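Local structure of succinate-semialdehyde dehydrogenase (NAD(P)(+)) (Marinobacter aquaeolei, 3RH9) at residues Ser60-Thr65 with Gly175-Ile180; Trp68-Arg73 with Lys122-Leu127; Ser129-Glu134 with Thr140-Tyr145; Leu168-Ala173 with Phe472-Ala477. The protein probably oxidises succinate semialdehyde to succinate, using NAD+ or NADP+ as coenzyme. One frame throughout, in Å; residues are numbered along the deposited sequence.

Interaction 1: residues Ser60-Thr65 with Gly175-Ile180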
loop_
_atom_site.group_PDB
_atom_site.type_symbol
_atom_site.label_atom_id
_atom_site.label_comp_id
_atom_site.label_asym_id
_atom_site.label_seq_id
_atom_site.Cartn_x
_atom_site.Cartn_y
_atom_site.Cartn_z
ATOM N N SER A 60 5.837 23.275 -6.436
ATOM C CA SER A 60 5.573 24.386 -7.328
ATOM C C SER A 60 5.434 23.861 -8.759
ATOM O O SER A 60 4.880 24.524 -9.625
ATOM C CB SER A 60 6.707 25.410 -7.184
ATOM O OG SER A 60 6.756 26.284 -8.282
ATOM N N ALA A 61 5.924 22.649 -8.992
ATOM C CA ALA A 61 5.769 21.996 -10.283
ATOM C C ALA A 61 4.521 21.128 -10.323
ATOM O O ALA A 61 4.108 20.691 -11.400
ATOM C CB ALA A 61 6.999 21.163 -10.624
ATOM N N LEU A 62 3.926 20.877 -9.156
ATOM C CA LEU A 62 2.740 20.017 -9.070
ATOM C C LEU A 62 1.552 20.713 -9.676
ATOM O O LEU A 62 1.134 21.757 -9.191
ATOM C CB LEU A 62 2.395 19.678 -7.624
ATOM C CG LEU A 62 1.218 18.703 -7.513
ATOM C CD1 LEU A 62 1.640 17.344 -8.034
ATOM C CD2 LEU A 62 0.708 18.599 -6.078
ATOM N N ARG A 63 0.981 20.150 -10.725
ATOM C CA ARG A 63 -0.158 20.826 -11.317
ATOM C C ARG A 63 -1.405 19.962 -11.283
ATOM O O ARG A 63 -1.626 19.122 -12.160
ATOM C CB ARG A 63 0.173 21.282 -12.719
ATOM C CG ARG A 63 1.303 22.245 -12.742
ATOM C CD ARG A 63 1.205 23.029 -13.977
ATOM N NE ARG A 63 2.323 23.935 -14.150
ATOM C CZ ARG A 63 2.591 24.502 -15.317
ATOM N NH1 ARG A 63 1.810 24.223 -16.364
ATOM N NH2 ARG A 63 3.632 25.323 -15.442
ATOM N N LEU A 64 -2.206 20.165 -10.239
ATOM C CA LEU A 64 -3.370 19.330 -10.019
ATOM C C LEU A 64 -4.454 19.755 -10.985
ATOM O O LEU A 64 -4.911 18.982 -11.827
ATOM C CB LEU A 64 -3.831 19.412 -8.559
ATOM C CG LEU A 64 -2.899 18.633 -7.609
ATOM C CD1 LEU A 64 -3.454 18.510 -6.189
ATOM C CD2 LEU A 64 -2.574 17.245 -8.192
ATOM N N THR A 65 -4.805 21.024 -10.897
ATOM C CA THR A 65 -5.934 21.572 -11.628
ATOM C C THR A 65 -5.695 21.783 -13.139
ATOM O O THR A 65 -6.631 21.667 -13.932
ATOM C CB THR A 65 -6.404 22.854 -10.952
ATOM O OG1 THR A 65 -7.465 23.399 -11.719
ATOM C CG2 THR A 65 -5.284 23.847 -10.862
ATOM N N GLY A 175 2.863 12.299 -13.275
ATOM C CA GLY A 175 2.870 13.737 -13.112
ATOM C C GLY A 175 3.336 14.139 -11.723
ATOM O O GLY A 175 3.001 15.216 -11.243
ATOM N N CYS A 176 4.107 13.267 -11.071
ATOM C CA CYS A 176 4.580 13.525 -9.709
ATOM C C CYS A 176 5.950 14.153 -9.689
ATOM O O CYS A 176 6.917 13.511 -10.064
ATOM C CB CYS A 176 4.615 12.230 -8.886
ATOM S SG CYS A 176 2.996 11.772 -8.261
ATOM N N PRO A 177 6.036 15.416 -9.256
ATOM C CA PRO A 177 7.360 16.005 -9.025
ATOM C C PRO A 177 8.051 15.221 -7.913
ATOM O O PRO A 177 7.401 14.743 -6.986
ATOM C CB PRO A 177 7.040 17.437 -8.566
ATOM C CG PRO A 177 5.620 17.694 -9.004
ATOM C CD PRO A 177 4.945 16.354 -8.940
ATOM N N SER A 178 9.358 15.068 -8.002
ATOM C CA SER A 178 10.042 14.233 -7.038
ATOM C C SER A 178 11.288 14.892 -6.452
ATOM O O SER A 178 11.916 15.749 -7.069
ATOM C CB SER A 178 10.378 12.879 -7.667
ATOM O OG SER A 178 10.979 13.038 -8.941
ATOM N N VAL A 179 11.618 14.487 -5.237
ATOM C CA VAL A 179 12.837 14.899 -4.581
ATOM C C VAL A 179 13.661 13.634 -4.440
ATOM O O VAL A 179 13.171 12.637 -3.910
ATOM C CB VAL A 179 12.521 15.472 -3.212
ATOM C CG1 VAL A 179 13.792 15.711 -2.433
ATOM C CG2 VAL A 179 11.723 16.739 -3.352
ATOM N N ILE A 180 14.896 13.646 -4.940
ATOM C CA ILE A 180 15.664 12.403 -5.072
ATOM C C ILE A 180 16.902 12.291 -4.184
ATOM O O ILE A 180 17.746 13.187 -4.189
ATOM C CB ILE A 180 16.073 12.152 -6.523
ATOM C CG1 ILE A 180 14.818 11.921 -7.373
ATOM C CG2 ILE A 180 17.045 10.959 -6.593
ATOM C CD1 ILE A 180 15.070 11.539 -8.816
#
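Gly175 O and the CD1 methyl of Leu62 meet 4.1 Å apart, at a bend that belongs to a beta-alpha-beta crossover of the Rossmann-like coenzyme domain: strand 151-154 leads through helix 162-174 into strand 178-181, and the bend from Gly175 to Pro177 is the last link. Gly175 ends the helix in a Schellman motif. Its positive phi of 84° would bring a side chain up against the preceding carbonyl oxygen, so the turn suits glycine. Cys176 then points away from 60-65, and its side chain touches Val148 and Phe474.

Pro177 carries the contact. Its ring is directed at the end of helix 48-61 and presses CG onto the backbone there, 3.6 Å from Leu62 N and 3.8 Å from Ala61 C. The methyl of Ala61 adds a looser approach, CB to Pro177 CG at 4.1 Å. From Ser178 on, the chain runs as a strand between 151-154 and 207-209, where Ile180 touches Leu168 of the crossover helix.

One edge of the proline ring thus meets both the main chain and the side chain of Leu62. The leucine reaches the neighbouring ring atom, CD, because its CG is anti to the backbone N (chi1 -176°); the two side chains cross at about a right angle, with Leu62 CD1 3.6 Å from Pro177 CD.

Interaction 2: residues Trp68-Arg73 with Lys122-Leu127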
loop_
_atom_site.group_PDB
_atom_site.type_symbol
_atom_site.label_atom_id
_atom_site.label_comp_id
_atom_site.label_asym_id
_atom_site.label_seq_id
_atom_site.Cartn_x
_atom_site.Cartn_y
_atom_site.Cartn_z
ATOM N N TRP A 68 0.018 18.557 -16.583
ATOM C CA TRP A 68 0.890 18.438 -17.756
ATOM C C TRP A 68 0.301 17.391 -18.675
ATOM O O TRP A 68 0.085 16.267 -18.252
ATOM C CB TRP A 68 2.301 18.003 -17.334
ATOM C CG TRP A 68 2.968 18.977 -16.416
ATOM C CD1 TRP A 68 3.018 18.925 -15.048
ATOM C CD2 TRP A 68 3.658 20.170 -16.800
ATOM N NE1 TRP A 68 3.701 20.015 -14.559
ATOM C CE2 TRP A 68 4.099 20.797 -15.615
ATOM C CE3 TRP A 68 3.932 20.781 -18.033
ATOM C CZ2 TRP A 68 4.811 21.991 -15.628
ATOM C CZ3 TRP A 68 4.641 21.962 -18.044
ATOM C CH2 TRP A 68 5.077 22.553 -16.850
ATOM N N PRO A 69 0.057 17.741 -19.938
ATOM C CA PRO A 69 -0.707 16.839 -20.809
ATOM C C PRO A 69 0.022 15.520 -21.010
ATOM O O PRO A 69 1.256 15.521 -21.052
ATOM C CB PRO A 69 -0.786 17.607 -22.138
ATOM C CG PRO A 69 -0.360 19.019 -21.818
ATOM C CD PRO A 69 0.594 18.897 -20.673
ATOM N N ILE A 70 -0.723 14.423 -21.151
ATOM C CA ILE A 70 -0.132 13.085 -21.236
ATOM C C ILE A 70 0.943 12.931 -22.318
ATOM O O ILE A 70 1.865 12.138 -22.154
ATOM C CB ILE A 70 -1.197 12.001 -21.429
ATOM C CG1 ILE A 70 -0.577 10.613 -21.283
ATOM C CG2 ILE A 70 -1.834 12.122 -22.786
ATOM C CD1 ILE A 70 -1.556 9.554 -20.820
ATOM N N GLU A 71 0.834 13.691 -23.409
ATOM C CA GLU A 71 1.861 13.681 -24.467
ATOM C C GLU A 71 3.120 14.414 -24.048
ATOM O O GLU A 71 4.225 14.053 -24.470
ATOM C CB GLU A 71 1.336 14.282 -25.774
ATOM C CG GLU A 71 0.335 13.390 -26.476
ATOM C CD GLU A 71 0.825 11.951 -26.603
ATOM O OE1 GLU A 71 1.991 11.753 -27.022
ATOM O OE2 GLU A 71 0.041 11.025 -26.294
ATOM N N THR A 72 2.960 15.449 -23.230
ATOM C CA THR A 72 4.125 16.137 -22.706
ATOM C C THR A 72 4.930 15.177 -21.838
ATOM O O THR A 72 6.132 15.022 -22.033
ATOM C CB THR A 72 3.758 17.394 -21.900
ATOM O OG1 THR A 72 3.262 18.399 -22.785
ATOM C CG2 THR A 72 4.975 17.943 -21.200
ATOM N N ARG A 73 4.262 14.536 -20.884
ATOM C CA ARG A 73 4.914 13.585 -19.989
ATOM C C ARG A 73 5.551 12.445 -20.777
ATOM O O ARG A 73 6.652 11.993 -20.473
ATOM C CB ARG A 73 3.909 13.013 -18.999
ATOM C CG ARG A 73 3.550 13.929 -17.848
ATOM C CD ARG A 73 2.525 13.250 -16.953
ATOM N NE ARG A 73 1.189 13.620 -17.398
ATOM C CZ ARG A 73 0.094 12.876 -17.268
ATOM N NH1 ARG A 73 0.139 11.673 -16.697
ATOM N NH2 ARG A 73 -1.062 13.353 -17.720
ATOM N N LYS A 122 5.500 3.821 -23.405
ATOM C CA LYS A 122 4.548 3.017 -24.150
ATOM C C LYS A 122 3.245 2.827 -23.402
ATOM O O LYS A 122 2.189 2.793 -24.011
ATOM C CB LYS A 122 5.134 1.664 -24.536
ATOM C CG LYS A 122 6.233 1.778 -25.576
ATOM C CD LYS A 122 7.025 0.483 -25.718
ATOM C CE LYS A 122 8.218 0.691 -26.652
ATOM N NZ LYS A 122 8.902 -0.604 -26.923
ATOM N N HIS A 123 3.296 2.734 -22.084
ATOM C CA HIS A 123 2.083 2.382 -21.333
ATOM C C HIS A 123 1.460 3.488 -20.485
ATOM O O HIS A 123 0.522 3.243 -19.737
ATOM C CB HIS A 123 2.339 1.151 -20.479
ATOM C CG HIS A 123 2.748 -0.044 -21.275
ATOM N ND1 HIS A 123 1.838 -0.951 -21.768
ATOM C CD2 HIS A 123 3.965 -0.459 -21.696
ATOM C CE1 HIS A 123 2.480 -1.894 -22.436
ATOM N NE2 HIS A 123 3.770 -1.621 -22.407
ATOM N N ILE A 124 1.974 4.702 -20.614
ATOM C CA ILE A 124 1.462 5.829 -19.858
ATOM C C ILE A 124 -0.071 5.965 -19.984
ATOM O O ILE A 124 -0.739 6.507 -19.088
ATOM C CB ILE A 124 2.170 7.127 -20.293
ATOM C CG1 ILE A 124 1.818 8.282 -19.362
ATOM C CG2 ILE A 124 1.834 7.472 -21.743
ATOM C CD1 ILE A 124 2.681 9.518 -19.586
ATOM N N SER A 125 -0.632 5.466 -21.083
ATOM C CA SER A 125 -2.068 5.624 -21.326
ATOM C C SER A 125 -2.898 4.861 -20.314
ATOM O O SER A 125 -4.098 5.110 -20.158
ATOM C CB SER A 125 -2.450 5.213 -22.747
ATOM O OG SER A 125 -2.404 6.343 -23.604
ATOM N N ALA A 126 -2.238 3.940 -19.617
ATOM C CA ALA A 126 -2.873 3.146 -18.579
ATOM C C ALA A 126 -3.496 4.001 -17.464
ATOM O O ALA A 126 -4.425 3.556 -16.800
ATOM C CB ALA A 126 -1.870 2.174 -18.007
ATOM N N LEU A 127 -2.994 5.221 -17.268
ATOM C CA LEU A 127 -3.457 6.093 -16.183
ATOM C C LEU A 127 -4.590 7.026 -16.607
ATOM O O LEU A 127 -4.962 7.948 -15.869
ATOM C CB LEU A 127 -2.297 6.916 -15.609
ATOM C CG LEU A 127 -1.194 6.082 -14.958
ATOM C CD1 LEU A 127 0.053 6.912 -14.665
ATOM C CD2 LEU A 127 -1.723 5.410 -13.706
#
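Trp68 O is gripped twice by Arg73, the residue whose CB rests on the end of Ile124. NE and NH2 both donate to this one oxygen, at 3.0 Å from Arg73 NE and 3.2 Å from Arg73 NH2, and the oxygen lies at the guanidinium edge, 10° out of its plane. The NH2 donor comes nearly along the C=O axis, whereas NE is tilted from the carbonyl plane. A bend at chi3 (-92°) folds the arginine back over its own helix start, where Pro69 is the N-cap. The third nitrogen, NH1, bonds Ala173 O at the end of helix 162-174.

Across the contact the meeting is apolar. Ile70 and Ile124 lie alongside each other and run in opposite directions, each with CG1 anti to its N (chi1 -171° in both). Ile70 CG1 touches Ile124 CD1 at 3.8 Å, and that same methyl reaches Arg73 CB at 3.8 Å. Ile70 CD1 goes further, to 3.6 Å from Ile124 O and on to the CA of Ser125. The partner is a 3-10 segment, 124-127, that follows helix 103-123. Leu77 of helix 70-86 covers Ile124 as well.

Apolar branches therefore join the start of helix 70-86 to the 3-10 segment, while the guanidinium N-H groups are turned to carbonyl oxygens, and the C-terminal end of helix 162-174 at Ala173 probably favours its positive charge.

Interaction 3: residues Ser129-Glu134 with Thr140-Tyr145; sequences SHTIPE and TWTVHY
His130 and Val143 pair their backbones by two hydrogen bonds, His130 N to Val143 O at 3.0 Å and the nearly straight return from Val143 N to His130 O at 2.8 Å. One residue on, Thr131 and Thr142 form a non-hydrogen-bonded pair whose hydroxyls bond each other, OG1 to OG1 at 3.0 Å. Ile132 N then donates to Trp141 O, and Ile132 CD1 lies 3.5 Å from Trp141 CB, the two side chains running side by side.

On the face of His130 and Val143, the imidazole extends beside the valine and meets Tyr145 OH at its edge in a weak bond, NE2 to OH 3.3 Å. The tyrosine hydroxyl has a firmer partner in Glu469 of the second subunit. Where the strands part, a water takes over: it donates to Ile132 O and Glu134 O and accepts from Trp141 N at 2.8 Å. Trp141 NE1 is held by Pro136 O, within the connecting loop.

Beyond this pair, strand 475-482 flanks 140-147, and Glu451 and Pro453 of the second subunit pack on Ile132 and Val143 respectively. Such a protruding antiparallel hairpin, completed by the C-terminal strand, is the oligomerisation arm of the aldehyde dehydrogenase fold.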
loop_
_atom_site.group_PDB
_atom_site.type_symbol
_atom_site.label_atom_id
_atom_site.label_comp_id
_atom_site.label_asym_id
_atom_site.label_seq_id
_atom_site.Cartn_x
_atom_site.Cartn_y
_atom_site.Cartn_z
ATOM N N SER A 129 -8.174 8.454 -17.069
ATOM C CA SER A 129 -9.422 8.285 -16.332
ATOM C C SER A 129 -10.399 7.416 -17.146
ATOM O O SER A 129 -10.307 7.322 -18.370
ATOM C CB SER A 129 -10.044 9.634 -15.991
ATOM O OG SER A 129 -10.513 10.278 -17.159
ATOM N N HIS A 130 -11.326 6.768 -16.465
ATOM C CA HIS A 130 -12.287 5.931 -17.161
ATOM C C HIS A 130 -13.665 5.944 -16.493
ATOM O O HIS A 130 -13.797 6.037 -15.266
ATOM C CB HIS A 130 -11.763 4.504 -17.285
ATOM C CG HIS A 130 -11.738 3.746 -15.992
ATOM N ND1 HIS A 130 -12.649 2.755 -15.691
ATOM C CD2 HIS A 130 -10.895 3.814 -14.928
ATOM C CE1 HIS A 130 -12.380 2.253 -14.497
ATOM N NE2 HIS A 130 -11.322 2.882 -14.010
ATOM N N THR A 131 -14.694 5.862 -17.319
ATOM C CA THR A 131 -16.050 5.853 -16.822
ATOM C C THR A 131 -16.571 4.441 -16.798
ATOM O O THR A 131 -16.522 3.744 -17.799
ATOM C CB THR A 131 -16.945 6.708 -17.702
ATOM O OG1 THR A 131 -16.393 8.028 -17.769
ATOM C CG2 THR A 131 -18.327 6.783 -17.109
ATOM N N ILE A 132 -17.059 4.007 -15.652
ATOM C CA ILE A 132 -17.545 2.648 -15.542
ATOM C C ILE A 132 -18.905 2.524 -16.243
ATOM O O ILE A 132 -19.607 3.522 -16.419
ATOM C CB ILE A 132 -17.613 2.211 -14.068
ATOM C CG1 ILE A 132 -18.677 3.019 -13.320
ATOM C CG2 ILE A 132 -16.236 2.352 -13.422
ATOM C CD1 ILE A 132 -18.794 2.667 -11.861
ATOM N N PRO A 133 -19.266 1.300 -16.666
ATOM C CA PRO A 133 -20.507 1.058 -17.413
ATOM C C PRO A 133 -21.746 1.077 -16.517
ATOM O O PRO A 133 -22.833 1.411 -16.989
ATOM C CB PRO A 133 -20.300 -0.345 -18.001
ATOM C CG PRO A 133 -18.842 -0.698 -17.741
ATOM C CD PRO A 133 -18.470 0.070 -16.523
ATOM N N GLU A 134 -21.582 0.734 -15.243
ATOM C CA GLU A 134 -22.694 0.776 -14.285
ATOM C C GLU A 134 -23.106 2.227 -13.953
ATOM O O GLU A 134 -22.268 3.134 -13.938
ATOM C CB GLU A 134 -22.325 0.018 -12.994
ATOM C CG GLU A 134 -21.941 -1.465 -13.174
ATOM C CD GLU A 134 -20.420 -1.716 -13.288
ATOM O OE1 GLU A 134 -19.619 -0.755 -13.241
ATOM O OE2 GLU A 134 -20.013 -2.894 -13.422
ATOM N N THR A 140 -23.409 9.107 -13.298
ATOM C CA THR A 140 -22.381 8.598 -14.200
ATOM C C THR A 140 -21.079 8.627 -13.431
ATOM O O THR A 140 -20.717 9.668 -12.894
ATOM C CB THR A 140 -22.232 9.501 -15.436
ATOM O OG1 THR A 140 -23.403 9.404 -16.251
ATOM C CG2 THR A 140 -21.041 9.093 -16.266
ATOM N N TRP A 141 -20.370 7.503 -13.365
ATOM C CA TRP A 141 -19.226 7.403 -12.454
ATOM C C TRP A 141 -17.874 7.402 -13.146
ATOM O O TRP A 141 -17.566 6.524 -13.944
ATOM C CB TRP A 141 -19.329 6.156 -11.578
ATOM C CG TRP A 141 -20.507 6.145 -10.684
ATOM C CD1 TRP A 141 -21.808 6.027 -11.054
ATOM C CD2 TRP A 141 -20.501 6.240 -9.258
ATOM N NE1 TRP A 141 -22.623 6.049 -9.946
ATOM C CE2 TRP A 141 -21.842 6.176 -8.830
ATOM C CE3 TRP A 141 -19.496 6.370 -8.301
ATOM C CZ2 TRP A 141 -22.195 6.239 -7.490
ATOM C CZ3 TRP A 141 -19.850 6.435 -6.980
ATOM C CH2 TRP A 141 -21.183 6.370 -6.583
ATOM N N THR A 142 -17.047 8.378 -12.820
ATOM C CA THR A 142 -15.742 8.417 -13.438
ATOM C C THR A 142 -14.630 8.236 -12.417
ATOM O O THR A 142 -14.669 8.797 -11.323
ATOM C CB THR A 142 -15.539 9.704 -14.252
ATOM O OG1 THR A 142 -16.537 9.774 -15.273
ATOM C CG2 THR A 142 -14.178 9.709 -14.913
ATOM N N VAL A 143 -13.636 7.443 -12.793
ATOM C CA VAL A 143 -12.492 7.199 -11.944
ATOM C C VAL A 143 -11.244 7.864 -12.520
ATOM O O VAL A 143 -10.838 7.582 -13.640
ATOM C CB VAL A 143 -12.257 5.683 -11.762
ATOM C CG1 VAL A 143 -10.927 5.440 -11.082
ATOM C CG2 VAL A 143 -13.387 5.066 -10.968
ATOM N N HIS A 144 -10.642 8.751 -11.745
ATOM C CA HIS A 144 -9.429 9.444 -12.169
ATOM C C HIS A 144 -8.232 8.956 -11.379
ATOM O O HIS A 144 -8.352 8.503 -10.247
ATOM C CB HIS A 144 -9.564 10.944 -11.941
ATOM C CG HIS A 144 -10.587 11.601 -12.806
ATOM N ND1 HIS A 144 -11.917 11.697 -12.448
ATOM C CD2 HIS A 144 -10.477 12.213 -14.009
ATOM C CE1 HIS A 144 -12.583 12.333 -13.395
ATOM N NE2 HIS A 144 -11.730 12.664 -14.351
ATOM N N TYR A 145 -7.059 9.059 -11.973
ATOM C CA TYR A 145 -5.843 8.747 -11.238
ATOM C C TYR A 145 -4.987 10.019 -11.126
ATOM O O TYR A 145 -4.246 10.353 -12.041
ATOM C CB TYR A 145 -5.124 7.578 -11.913
ATOM C CG TYR A 145 -6.024 6.370 -12.017
ATOM C CD1 TYR A 145 -6.250 5.559 -10.921
ATOM C CD2 TYR A 145 -6.681 6.064 -13.201
ATOM C CE1 TYR A 145 -7.094 4.463 -10.994
ATOM C CE2 TYR A 145 -7.538 4.980 -13.284
ATOM C CZ TYR A 145 -7.740 4.180 -12.175
ATOM O OH TYR A 145 -8.576 3.091 -12.249
HETATM O O HOH W 1 -21.011 5.451 -15.141
#

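Interaction 4: residues Leu168-Ala173 with Phe472-Ala477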
loop_
_atom_site.group_PDB
_atom_site.type_symbol
_atom_site.label_atom_id
_atom_site.label_comp_id
_atom_site.label_asym_id
_atom_site.label_seq_id
_atom_site.Cartn_x
_atom_site.Cartn_y
_atom_site.Cartn_z
ATOM N N LEU A 168 11.395 6.634 -11.001
ATOM C CA LEU A 168 11.198 7.930 -11.633
ATOM C C LEU A 168 10.376 7.819 -12.906
ATOM O O LEU A 168 9.571 8.687 -13.204
ATOM C CB LEU A 168 12.534 8.607 -11.896
ATOM C CG LEU A 168 12.424 10.046 -12.387
ATOM C CD1 LEU A 168 11.317 10.773 -11.636
ATOM C CD2 LEU A 168 13.768 10.787 -12.284
ATOM N N SER A 169 10.568 6.738 -13.646
ATOM C CA SER A 169 9.729 6.450 -14.799
ATOM C C SER A 169 8.243 6.381 -14.434
ATOM O O SER A 169 7.394 6.870 -15.180
ATOM C CB SER A 169 10.161 5.151 -15.453
ATOM O OG SER A 169 10.272 4.126 -14.485
ATOM N N ALA A 170 7.920 5.773 -13.296
ATOM C CA ALA A 170 6.521 5.691 -12.856
ATOM C C ALA A 170 6.021 7.027 -12.302
ATOM O O ALA A 170 4.905 7.436 -12.574
ATOM C CB ALA A 170 6.322 4.569 -11.842
ATOM N N ALA A 171 6.864 7.714 -11.550
ATOM C CA ALA A 171 6.493 8.999 -10.986
ATOM C C ALA A 171 6.259 10.109 -12.038
ATOM O O ALA A 171 5.363 10.949 -11.872
ATOM C CB ALA A 171 7.530 9.426 -9.951
ATOM N N LEU A 172 7.053 10.127 -13.111
ATOM C CA LEU A 172 6.809 11.081 -14.194
ATOM C C LEU A 172 5.534 10.711 -14.941
ATOM O O LEU A 172 4.678 11.553 -15.169
ATOM C CB LEU A 172 7.994 11.187 -15.168
ATOM C CG LEU A 172 9.314 11.744 -14.620
ATOM C CD1 LEU A 172 10.464 11.361 -15.511
ATOM C CD2 LEU A 172 9.282 13.243 -14.408
ATOM N N ALA A 173 5.392 9.449 -15.313
ATOM C CA ALA A 173 4.172 9.028 -15.988
ATOM C C ALA A 173 2.943 9.510 -15.222
ATOM O O ALA A 173 1.898 9.771 -15.825
ATOM C CB ALA A 173 4.139 7.500 -16.168
ATOM N N PHE A 472 0.873 2.435 -11.463
ATOM C CA PHE A 472 -0.140 2.954 -10.538
ATOM C C PHE A 472 0.373 3.276 -9.132
ATOM O O PHE A 472 -0.415 3.593 -8.247
ATOM C CB PHE A 472 -1.345 2.005 -10.441
ATOM C CG PHE A 472 -2.279 2.111 -11.602
ATOM C CD1 PHE A 472 -2.026 1.429 -12.773
ATOM C CD2 PHE A 472 -3.407 2.909 -11.531
ATOM C CE1 PHE A 472 -2.875 1.539 -13.844
ATOM C CE2 PHE A 472 -4.265 3.019 -12.603
ATOM C CZ PHE A 472 -3.992 2.338 -13.759
ATOM N N GLU A 473 1.676 3.198 -8.926
ATOM C CA GLU A 473 2.227 3.452 -7.607
ATOM C C GLU A 473 2.070 4.909 -7.188
ATOM O O GLU A 473 1.630 5.198 -6.074
ATOM C CB GLU A 473 3.705 3.064 -7.569
ATOM C CG GLU A 473 3.953 1.560 -7.535
ATOM C CD GLU A 473 4.099 1.034 -6.118
ATOM O OE1 GLU A 473 3.169 1.249 -5.286
ATOM O OE2 GLU A 473 5.158 0.411 -5.841
ATOM N N PHE A 474 2.432 5.824 -8.080
ATOM C CA PHE A 474 2.435 7.237 -7.730
ATOM C C PHE A 474 1.154 8.004 -8.026
ATOM O O PHE A 474 1.191 9.217 -8.194
ATOM C CB PHE A 474 3.620 7.930 -8.387
ATOM C CG PHE A 474 4.925 7.384 -7.938
ATOM C CD1 PHE A 474 5.570 6.406 -8.677
ATOM C CD2 PHE A 474 5.486 7.802 -6.741
ATOM C CE1 PHE A 474 6.767 5.890 -8.258
ATOM C CE2 PHE A 474 6.680 7.280 -6.310
ATOM C CZ PHE A 474 7.323 6.324 -7.072
ATOM N N VAL A 475 0.023 7.313 -8.077
ATOM C CA VAL A 475 -1.243 8.003 -8.270
ATOM C C VAL A 475 -2.245 7.705 -7.154
ATOM O O VAL A 475 -2.185 6.651 -6.514
ATOM C CB VAL A 475 -1.849 7.664 -9.625
ATOM C CG1 VAL A 475 -1.047 8.326 -10.715
ATOM C CG2 VAL A 475 -1.882 6.151 -9.829
ATOM N N GLU A 476 -3.142 8.663 -6.910
ATOM C CA GLU A 476 -4.281 8.469 -6.003
ATOM C C GLU A 476 -5.534 8.303 -6.843
ATOM O O GLU A 476 -5.841 9.154 -7.667
ATOM C CB GLU A 476 -4.464 9.684 -5.091
ATOM C CG GLU A 476 -3.421 9.874 -4.000
ATOM C CD GLU A 476 -3.581 8.866 -2.881
ATOM O OE1 GLU A 476 -4.273 7.846 -3.114
ATOM O OE2 GLU A 476 -3.005 9.083 -1.780
ATOM N N ALA A 477 -6.254 7.208 -6.667
ATOM C CA ALA A 477 -7.464 7.025 -7.441
ATOM C C ALA A 477 -8.529 7.925 -6.844
ATOM O O ALA A 477 -8.574 8.119 -5.641
ATOM C CB ALA A 477 -7.901 5.582 -7.432
#
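Ala171 and Phe474 make a CH-pi contact: the alanine CB stands 3.8 Å from the centroid of the phenylalanine ring, 11° off the normal and thus almost squarely over one face. The ring reaches this methyl because its CG is anti to the carbonyl carbon (chi1 -61°), which carries it from the turn 472-474 toward the helix.

Apolar edge contact comes from the neighbouring residue. Ala170 CB lies in the ring plane, at the edge, 3.7 Å from Phe474 CD1. Two consecutive methyls of one helical turn thus hold the ring at a face and at an edge, and between them CD1 also abuts the helix backbone at Ala171 N. The small side chains let the aromatic ring come right up to the main chain.

Helix 162-174 is the crossover helix of the Rossmann-like coenzyme domain, and 472-477 is the turn and first part of the C-terminal strand that leaves this domain for the oligomerisation sheet.

Polar bonds lie within the elements or reach outside them. Leu172 N bonds Leu168 O at 2.9 Å, continuing the helix. In the other segment, Glu473 O accepts from Lys252 NZ, and the backbone of Phe474 is bonded to that of Val148, just outside the paired strands. Further along the strand, Glu476 OE1 forms a salt bridge with Arg464 of the second subunit.

Interactions 1, 2 and 4 gather about helix 162-174 and its exit. Interactions 2 and 4 meet where Leu127 CD1 packs 3.6 Å from Ala173 O; Cys176 N lies 2.8 Å from Ala171 O, tying interaction 1 to interaction 4. Trp68 NE1 reaches Ala61 O at 3.3 Å between interactions 1 and 2. Interaction 3 sits farther out, its centre about 19 Å from that of interaction 4, yet shares a sheet with it, Tyr145 CE1 lying 3.6 Å from Phe472 CE2. Interaction 4 alone comes near the predicted active-site residue, about 10 Å separating the side chains of Phe474 and Glu256.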